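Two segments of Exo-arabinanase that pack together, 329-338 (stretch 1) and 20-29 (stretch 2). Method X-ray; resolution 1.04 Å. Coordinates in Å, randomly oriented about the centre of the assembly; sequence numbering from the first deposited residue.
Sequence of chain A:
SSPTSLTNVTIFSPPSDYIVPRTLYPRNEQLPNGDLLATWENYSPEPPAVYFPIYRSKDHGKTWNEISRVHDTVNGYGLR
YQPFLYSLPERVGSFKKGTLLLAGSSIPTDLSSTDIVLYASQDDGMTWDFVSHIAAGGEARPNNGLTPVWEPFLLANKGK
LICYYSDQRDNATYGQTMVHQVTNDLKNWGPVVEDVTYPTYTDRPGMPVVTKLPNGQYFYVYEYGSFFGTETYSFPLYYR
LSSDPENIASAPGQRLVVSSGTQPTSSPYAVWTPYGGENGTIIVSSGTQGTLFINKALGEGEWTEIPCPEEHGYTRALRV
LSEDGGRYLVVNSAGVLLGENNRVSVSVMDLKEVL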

# COMPACT_ATOMS: atom_id res chain seq x y z
N LEU A 329 -14.62 -7.07 -4.98
CA LEU A 329 -13.60 -6.09 -4.69
C LEU A 329 -13.80 -5.44 -3.31
O LEU A 329 -14.86 -4.84 -3.07
CB LEU A 329 -13.66 -4.98 -5.74
CG LEU A 329 -12.62 -3.85 -5.58
CD1 LEU A 329 -11.22 -4.33 -5.88
CD2 LEU A 329 -13.02 -2.67 -6.45
N VAL A 330 -12.81 -5.51 -2.46
CA VAL A 330 -12.72 -4.74 -1.21
C VAL A 330 -12.17 -3.37 -1.51
O VAL A 330 -11.16 -3.23 -2.21
CB VAL A 330 -11.81 -5.48 -0.24
CG1 VAL A 330 -11.24 -4.61 0.85
CG2 VAL A 330 -12.54 -6.68 0.38
N VAL A 331 -12.83 -2.35 -0.94
CA VAL A 331 -12.41 -0.97 -1.00
C VAL A 331 -12.38 -0.47 0.46
O VAL A 331 -13.43 -0.40 1.10
CB VAL A 331 -13.32 -0.09 -1.88
CG1 VAL A 331 -12.69 1.27 -2.04
CG2 VAL A 331 -13.62 -0.75 -3.19
N ASN A 332 -11.19 -0.19 0.98
CA ASN A 332 -10.97 -0.03 2.43
C ASN A 332 -10.32 1.30 2.70
O ASN A 332 -9.18 1.53 2.23
CB ASN A 332 -10.09 -1.19 2.87
CG ASN A 332 -9.52 -1.20 4.24
OD1 ASN A 332 -10.01 -0.56 5.25
ND2 ASN A 332 -8.47 -1.86 4.42
N SER A 333 -10.99 2.19 3.42
CA SER A 333 -10.44 3.47 3.82
C SER A 333 -10.13 3.50 5.31
O SER A 333 -10.82 2.86 6.13
CB SER A 333 -11.45 4.61 3.50
OG SER A 333 -10.86 5.87 3.83
N ALA A 334 -9.15 4.33 5.69
CA ALA A 334 -8.88 4.65 7.09
C ALA A 334 -8.93 6.14 7.34
O ALA A 334 -8.49 6.61 8.40
CB ALA A 334 -7.56 4.05 7.59
N GLY A 335 -9.49 6.92 6.41
CA GLY A 335 -9.65 8.34 6.60
C GLY A 335 -8.76 9.18 5.76
O GLY A 335 -8.11 8.70 4.82
N VAL A 336 -8.74 10.48 6.05
CA VAL A 336 -7.99 11.49 5.28
C VAL A 336 -6.87 12.03 6.14
O VAL A 336 -6.89 11.98 7.38
CB VAL A 336 -8.91 12.62 4.78
CG1 VAL A 336 -9.98 12.04 3.86
CG2 VAL A 336 -9.55 13.39 5.94
N LEU A 337 -5.84 12.61 5.50
CA LEU A 337 -4.76 13.27 6.21
C LEU A 337 -5.33 14.32 7.16
O LEU A 337 -6.20 15.13 6.78
CB LEU A 337 -3.84 13.97 5.19
CG LEU A 337 -2.92 12.99 4.40
CD1 LEU A 337 -2.30 13.70 3.20
CD2 LEU A 337 -1.81 12.38 5.27
N LEU A 338 -4.87 14.32 8.40
CA LEU A 338 -5.26 15.25 9.42
C LEU A 338 -6.77 15.25 9.65
O LEU A 338 -7.34 16.23 10.17
CB LEU A 338 -4.77 16.67 9.09
CG LEU A 338 -3.24 16.73 8.97
CD1 LEU A 338 -2.78 18.12 8.63
CD2 LEU A 338 -2.53 16.27 10.25
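Stretch 2, residues 20-29: VPRTLYPRNE

Stretch 2 enters as a loop, becomes a strand at Thr23 and runs as a strand through Glu29, extended except at Tyr25, lying against the strand 329-333 and the turn that follows it. The two strands run roughly antiparallel, with an angle of 152° between their N-to-C directions and a closest approach of 6.6 Å between their axes. The contact buries 569 Å², summed over both sides, and no hydrogen bond joins the two backbones; stretch 2 contributes mostly side-chain atoms, many of which rest on the backbone of stretch 1. In register, CA of Ala334 lies 4.7 Å from CA of Leu24, and CA of Leu338 lies 4.6 Å from CA of Pro21.

The loop of stretch 2 opens with a cis peptide bond before Pro21. The CA-to-CB bond of Pro21 points toward stretch 1 and brings CB to 3.9 Å from Leu338 N; the ring is puckered C-gamma endo. Beside it, Val20 CG1 approaches Leu338 O at 3.6 Å. Arg22, with phi/psi of 79/-54, makes no contact with stretch 1. A weak hydrogen bond from Thr23 N to Pro21 O, 2.9 Å, spans this turn.

Thr23 adopts the p rotamer, which places OG1 where it donates to Ala334 O at 2.9 Å. Leu24 points away at CA-to-CB, yet its chi1 t, chi2 p conformation carries the end of the side chain back: CD1 reaches 3.3 Å from Val336 O, and CD2 meets Leu337 CD2 at 3.8 Å. Leu337 behaves alike, its m, t conformation returning a side chain that starts away from stretch 2.

Tyr25 has a positive phi (71/69) and its CA-to-CB bond points away, leaving its backbone to face a water that accepts from Tyr25 N at 2.9 Å and donates to Gly335 O at 2.8 Å. Gly335 itself has phi/psi of 110/-171, where a CB would be jammed against the carbonyl oxygen of Ala334; its N donates to Ser333 OG at 3.1 Å, a bond served by the t rotamer of Ser333.

The CA-to-CB bond of Pro26 points toward stretch 1, and its ring is again C-gamma endo. Its CD packs 3.7 Å from Ala334 CB, and its CG lies 3.2 Å from Asn332 O. Arg27 instead points away, and its m, m, t side chain folds back so that NH1 donates to Pro26 O at 2.8 Å. The alternation from Tyr25 onward continues at Asn28, in the p rotamer, directed toward stretch 1, where ND2 lies 4.0 Å from Val330 CG1 and OD1 is hydrogen-bonded elsewhere in the structure.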

# COMPACT_ATOMS: atom_id res chain seq x y z
N VAL A 20 -5.48 13.08 16.45
CA VAL A 20 -5.80 13.32 15.03
C VAL A 20 -4.56 13.05 14.20
O VAL A 20 -3.48 13.56 14.55
CB VAL A 20 -6.29 14.77 14.90
CG1 VAL A 20 -6.32 15.24 13.44
CG2 VAL A 20 -7.70 14.90 15.45
N PRO A 21 -4.65 12.25 13.14
CA PRO A 21 -5.85 11.79 12.47
C PRO A 21 -6.53 10.56 13.06
O PRO A 21 -7.58 10.16 12.55
CB PRO A 21 -5.31 11.45 11.07
CG PRO A 21 -3.93 10.93 11.32
CD PRO A 21 -3.41 11.89 12.38
N ARG A 22 -5.99 9.97 14.10
CA ARG A 22 -6.53 8.84 14.85
C ARG A 22 -6.30 7.49 14.15
O ARG A 22 -5.76 6.56 14.75
CB ARG A 22 -7.97 9.03 15.28
CG ARG A 22 -8.21 10.30 16.10
CD ARG A 22 -9.56 10.28 16.79
NE ARG A 22 -9.77 11.41 17.66
CZ ARG A 22 -10.32 12.56 17.30
NH1 ARG A 22 -10.69 12.79 16.02
NH2 ARG A 22 -10.48 13.50 18.23
N THR A 23 -6.75 7.43 12.89
CA THR A 23 -6.45 6.30 12.02
C THR A 23 -6.02 6.88 10.69
O THR A 23 -6.42 7.99 10.32
CB THR A 23 -7.67 5.37 11.83
OG1 THR A 23 -8.77 6.05 11.20
CG2 THR A 23 -8.20 4.86 13.14
N LEU A 24 -5.24 6.12 9.94
CA LEU A 24 -4.81 6.50 8.61
C LEU A 24 -4.16 5.30 7.93
O LEU A 24 -3.67 4.41 8.66
CB LEU A 24 -3.73 7.62 8.68
CG LEU A 24 -3.58 8.47 7.40
CD1 LEU A 24 -4.75 9.41 7.20
CD2 LEU A 24 -2.26 9.25 7.46
N TYR A 25 -4.10 5.26 6.62
CA TYR A 25 -3.23 4.36 5.88
C TYR A 25 -3.71 2.91 5.99
O TYR A 25 -3.10 2.06 6.64
CB TYR A 25 -1.77 4.51 6.31
CG TYR A 25 -0.76 4.12 5.26
CD1 TYR A 25 -0.05 5.10 4.57
CD2 TYR A 25 -0.54 2.78 4.91
CE1 TYR A 25 0.88 4.77 3.57
CE2 TYR A 25 0.41 2.45 3.92
CZ TYR A 25 1.09 3.44 3.27
OH TYR A 25 2.04 3.16 2.31
N PRO A 26 -4.86 2.60 5.36
CA PRO A 26 -5.41 1.24 5.46
C PRO A 26 -4.59 0.28 4.65
O PRO A 26 -4.25 0.57 3.49
CB PRO A 26 -6.79 1.40 4.83
CG PRO A 26 -6.58 2.47 3.78
CD PRO A 26 -5.63 3.45 4.44
N ARG A 27 -4.36 -0.91 5.16
CA ARG A 27 -3.82 -2.03 4.37
C ARG A 27 -4.57 -3.29 4.82
O ARG A 27 -5.05 -3.40 5.93
CB ARG A 27 -2.30 -2.17 4.49
CG ARG A 27 -1.54 -1.02 3.81
CD ARG A 27 -1.63 -1.13 2.31
NE ARG A 27 -0.85 -0.13 1.58
CZ ARG A 27 -1.33 1.05 1.14
NH1 ARG A 27 -2.56 1.44 1.39
NH2 ARG A 27 -0.52 1.81 0.42
N ASN A 28 -4.58 -4.30 3.92
CA ASN A 28 -5.30 -5.52 4.21
C ASN A 28 -4.62 -6.69 3.49
O ASN A 28 -3.74 -6.51 2.63
CB ASN A 28 -6.78 -5.35 3.87
CG ASN A 28 -6.95 -4.94 2.46
OD1 ASN A 28 -6.55 -5.60 1.50
ND2 ASN A 28 -7.54 -3.83 2.17
N GLU A 29 -5.05 -7.87 3.83
CA GLU A 29 -4.62 -9.10 3.16
C GLU A 29 -5.77 -10.09 3.20
O GLU A 29 -6.57 -10.07 4.13
CB GLU A 29 -3.34 -9.68 3.78
CG GLU A 29 -2.73 -10.91 3.16
CD GLU A 29 -2.37 -10.73 1.71
OE1 GLU A 29 -1.19 -10.76 1.24
OE2 GLU A 29 -3.35 -10.67 0.94
O HOH W 1 -6.03 6.81 5.17